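Local coordinates for protein flavodoxin (Bacillus cereus, PDB 6FSG) that binds flavin mononucleotide and probably serves as a low-potential electron donor to a number of redox enzymes, at residues 64-67 against 68-71; 98-101 against 102-105. One frame throughout, in Å; residues are numbered along the deposited sequence.

Contact 1: residues 64-67 against 68-71; sequences LPDD and FLDF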
# COMPACT_ATOMS: atom_id res chain seq x y z
N LEU A 64 -1.17 -1.35 -13.08
CA LEU A 64 -0.86 -2.14 -11.91
C LEU A 64 0.06 -3.30 -12.26
O LEU A 64 0.08 -3.76 -13.40
CB LEU A 64 -2.15 -2.73 -11.35
CG LEU A 64 -3.19 -1.73 -10.80
CD1 LEU A 64 -4.46 -2.46 -10.36
CD2 LEU A 64 -2.61 -0.91 -9.67
N PRO A 65 0.82 -3.81 -11.29
CA PRO A 65 1.49 -5.10 -11.50
C PRO A 65 0.48 -6.13 -11.99
O PRO A 65 -0.65 -6.19 -11.51
CB PRO A 65 2.02 -5.45 -10.11
CG PRO A 65 2.14 -4.14 -9.40
CD PRO A 65 0.99 -3.31 -9.91
N ASP A 66 0.92 -7.00 -12.91
CA ASP A 66 0.07 -8.09 -13.37
C ASP A 66 -0.54 -8.86 -12.20
O ASP A 66 -1.71 -9.24 -12.25
CB ASP A 66 0.88 -9.06 -14.25
CG ASP A 66 1.19 -8.50 -15.62
OD1 ASP A 66 0.60 -7.47 -16.03
OD2 ASP A 66 2.04 -9.10 -16.31
N ASP A 67 0.24 -9.11 -11.14
CA ASP A 67 -0.23 -9.94 -10.05
C ASP A 67 -1.31 -9.27 -9.20
O ASP A 67 -1.96 -9.98 -8.42
CB ASP A 67 0.93 -10.39 -9.16
CG ASP A 67 1.91 -11.29 -9.88
OD1 ASP A 67 1.50 -12.03 -10.80
OD2 ASP A 67 3.11 -11.26 -9.51
N PHE A 68 -1.51 -7.95 -9.34
CA PHE A 68 -2.57 -7.23 -8.63
C PHE A 68 -3.90 -7.23 -9.38
O PHE A 68 -4.91 -6.81 -8.80
CB PHE A 68 -2.13 -5.77 -8.35
CG PHE A 68 -1.95 -5.43 -6.88
CD1 PHE A 68 -3.02 -5.48 -6.01
CD2 PHE A 68 -0.70 -5.04 -6.39
CE1 PHE A 68 -2.84 -5.18 -4.67
CE2 PHE A 68 -0.53 -4.73 -5.06
CZ PHE A 68 -1.60 -4.78 -4.20
N LEU A 69 -3.95 -7.69 -10.63
CA LEU A 69 -5.14 -7.45 -11.46
C LEU A 69 -6.38 -8.19 -10.94
O LEU A 69 -7.47 -7.61 -10.88
CB LEU A 69 -4.84 -7.80 -12.93
CG LEU A 69 -3.81 -6.91 -13.62
CD1 LEU A 69 -3.45 -7.45 -15.00
CD2 LEU A 69 -4.31 -5.47 -13.71
N ASP A 70 -6.24 -9.46 -10.56
CA ASP A 70 -7.40 -10.19 -10.05
C ASP A 70 -7.89 -9.59 -8.74
O ASP A 70 -9.10 -9.42 -8.54
CB ASP A 70 -7.09 -11.67 -9.87
CG ASP A 70 -6.92 -12.42 -11.18
OD1 ASP A 70 -7.34 -11.89 -12.24
OD2 ASP A 70 -6.39 -13.55 -11.14
N PHE A 71 -6.97 -9.25 -7.84
CA PHE A 71 -7.33 -8.62 -6.57
C PHE A 71 -8.06 -7.30 -6.81
O PHE A 71 -9.08 -7.02 -6.17
CB PHE A 71 -6.03 -8.39 -5.80
CG PHE A 71 -6.19 -7.87 -4.39
CD1 PHE A 71 -6.37 -6.51 -4.15
CD2 PHE A 71 -6.09 -8.73 -3.31
CE1 PHE A 71 -6.47 -6.02 -2.86
CE2 PHE A 71 -6.18 -8.24 -2.02
CZ PHE A 71 -6.38 -6.88 -1.79
O HOH W 1 -3.74 -10.96 -11.27
O HOH W 2 -4.48 -10.62 -7.77
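Pro65 O accepts a hydrogen bond from Phe68 N (2.9 Å) and Asp66 O one from Leu69 N (3.2 Å), two overlapping type I turns that wind the chain toward helix 69-74. The next links, four residues apart, run through water: one molecule donates to Asp66 O and accepts from Asp70 N, and a second bridges Asp67 O and Phe71 N in the same way. Asp66 O is therefore gripped twice, by a peptide N-H and by a water.

Leu69 folds back over this turn. With CG anti to its carbonyl carbon (chi1 -66°), it lies alongside Asp66 and points the same way, its CG 3.4 Å from Asp66 O. Leu69 CD1 runs beside Asp66, 4.2 Å from Asp66 OD1, while the second methyl, Leu69 CD2, lies 4.2 Å from Leu64 CB. Leu64 CB also packs on Phe68 CB. The Phe68 ring is met at roughly opposite edges. Pro65 CG lies near the ring plane, 4.2 Å from Phe68 CD2, while Phe71 CD1 comes in plane from the far side. The unusual first torsion of Phe68, -114°, carries the ring away from the turn.

Asp66, Asp67 and Leu69 form the exposed side of the turn. On the buried side, Phe68 and Phe71 rest on Ile6 of strand 2-7, Pro65 touches Tyr57, and Leu64 turns to helix 100-111, so the entry to helix 69-74 packs against both the central sheet and helix 100-111.

Contact 2: residues 98-101 against 102-105; sequences YGVA and VDIL. With FMN (flavin mononucleotide), chain B.
The isoalloxazine of flavin mononucleotide meets Tyr98 and Gly99 through its carbonyl oxygen O2, which sits obliquely to the Tyr98 ring, 4.1 Å from CD1. Gly99 N-H reaches FMN O2 at 2.9 Å in a nearly straight bond (167°). Gly99 turns the chain at positive phi, and its own carbonyl then accepts from Val102 N at 2.9 Å.

Regular helix geometry follows: Ile104 N bonds to Val100 O, and Leu105 N to Ala101 O. Ile104 lays CG1 against Val100 O (3.2 Å), and its CD1 makes a loose apolar contact with Val100 CG2. With CG2 anti to the carbonyl carbon of its own residue, Val102 sets that methyl beside Gly99 O, 3.7 Å away.

Asp103 crosses Val100 obliquely, with OD2 4.1 Å from Val100 CG1; that oxygen forms a salt bridge with Lys122, whose NZ is also hydrogen-bonded to Tyr98 O. One lysine thus ties the flavin-binding loop to the first turn of the helix. Ala101 N is bonded to Thr58 OG1, part of the FMN site.

This is the flavodoxin arrangement, in which the loop between strand 84-91 and helix 100-111, of a beta-alpha-beta unit, offers a backbone N-H to the flavin just before the helix begins.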
# COMPACT_ATOMS: atom_id res chain seq x y z
N TYR A 98 4.27 8.24 -13.97
CA TYR A 98 5.13 7.94 -12.82
C TYR A 98 4.31 7.54 -11.61
O TYR A 98 3.49 8.32 -11.11
CB TYR A 98 5.92 9.19 -12.51
CG TYR A 98 6.82 9.14 -11.30
CD1 TYR A 98 8.08 8.56 -11.38
CD2 TYR A 98 6.44 9.70 -10.09
CE1 TYR A 98 8.93 8.54 -10.29
CE2 TYR A 98 7.30 9.68 -8.97
CZ TYR A 98 8.54 9.09 -9.09
OH TYR A 98 9.41 9.04 -8.02
N GLY A 99 4.55 6.33 -11.10
CA GLY A 99 3.91 5.86 -9.88
C GLY A 99 2.41 5.78 -9.93
O GLY A 99 1.77 5.76 -8.86
N VAL A 100 1.81 5.70 -11.12
CA VAL A 100 0.36 5.80 -11.19
C VAL A 100 -0.34 4.57 -10.59
O VAL A 100 -1.52 4.65 -10.27
CB VAL A 100 -0.18 6.15 -12.59
CG1 VAL A 100 0.27 7.56 -13.02
CG2 VAL A 100 0.18 5.11 -13.63
N ALA A 101 0.35 3.44 -10.40
CA ALA A 101 -0.26 2.35 -9.65
C ALA A 101 -0.70 2.81 -8.26
O ALA A 101 -1.72 2.33 -7.74
CB ALA A 101 0.71 1.19 -9.51
N VAL A 102 0.07 3.70 -7.63
CA VAL A 102 -0.31 4.25 -6.33
C VAL A 102 -1.62 5.01 -6.45
O VAL A 102 -2.54 4.81 -5.65
CB VAL A 102 0.83 5.14 -5.78
CG1 VAL A 102 0.38 5.90 -4.55
CG2 VAL A 102 2.07 4.28 -5.48
N ASP A 103 -1.73 5.87 -7.46
CA ASP A 103 -2.94 6.66 -7.66
C ASP A 103 -4.15 5.79 -8.00
O ASP A 103 -5.26 6.07 -7.54
CB ASP A 103 -2.66 7.68 -8.77
CG ASP A 103 -1.50 8.60 -8.43
OD1 ASP A 103 -1.63 9.35 -7.44
OD2 ASP A 103 -0.47 8.53 -9.12
N ILE A 104 -3.94 4.72 -8.78
CA ILE A 104 -5.02 3.80 -9.14
C ILE A 104 -5.55 3.08 -7.90
O ILE A 104 -6.77 2.94 -7.71
CB ILE A 104 -4.53 2.79 -10.20
CG1 ILE A 104 -4.26 3.50 -11.54
CG2 ILE A 104 -5.53 1.64 -10.37
CD1 ILE A 104 -3.40 2.70 -12.52
N LEU A 105 -4.65 2.59 -7.05
CA LEU A 105 -5.09 1.88 -5.85
C LEU A 105 -5.78 2.83 -4.87
O LEU A 105 -6.78 2.45 -4.24
CB LEU A 105 -3.92 1.14 -5.20
CG LEU A 105 -3.41 -0.05 -6.01
CD1 LEU A 105 -2.20 -0.68 -5.36
CD2 LEU A 105 -4.50 -1.10 -6.24
N1 FMN B . 7.48 2.97 -13.27
C2 FMN B . 6.63 4.03 -13.29
O2 FMN B . 6.73 4.82 -12.36
N3 FMN B . 5.68 4.15 -14.30
C4 FMN B . 5.53 3.18 -15.28
O4 FMN B . 4.64 3.34 -16.15
C4A FMN B . 6.41 2.07 -15.23
N5 FMN B . 6.36 1.04 -16.15
C5A FMN B . 7.24 -0.04 -16.07
C6 FMN B . 7.23 -1.06 -17.02
C7 FMN B . 8.15 -2.11 -16.98
C7M FMN B . 8.11 -3.21 -18.01
C8 FMN B . 9.12 -2.09 -15.97
C8M FMN B . 10.16 -3.17 -15.85
C9 FMN B . 9.16 -1.06 -15.04
C9A FMN B . 8.23 -0.03 -15.08
N10 FMN B . 8.27 0.96 -14.12
C10 FMN B . 7.38 2.00 -14.23
C1' FMN B . 9.36 1.01 -13.06
C2' FMN B . 9.16 0.16 -11.81
O2' FMN B . 7.94 0.47 -11.19
C3' FMN B . 10.34 0.50 -10.88
O3' FMN B . 11.48 -0.15 -11.37
C4' FMN B . 10.16 0.07 -9.41
O4' FMN B . 11.31 0.42 -8.64
C5' FMN B . 9.94 -1.43 -9.27
O5' FMN B . 9.60 -1.64 -7.91
P FMN B . 9.97 -3.06 -7.33
O1P FMN B . 9.25 -3.19 -6.01
O2P FMN B . 11.45 -3.10 -7.10
O3P FMN B . 9.55 -4.10 -8.33

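Both contacts are helix entries on one side of the parallel sheet, and both are partly buried. Contact 1 lies nearer the surface, its centre about 13 Å from the centre of the chain, against about 10 Å for that of contact 2. In contact 1 water stands in for the first i to i+4 backbone bonds, whereas contact 2 makes them directly and also gives a loop N-H to the cofactor. Both carry exposed aspartates, but that of contact 2 is salt-bridged to Lys122. They meet through Leu64, whose CD2 packs 3.8 Å from Leu105 CG and also touches Ile104, joining the turn before helix 69-74 to helix 100-111.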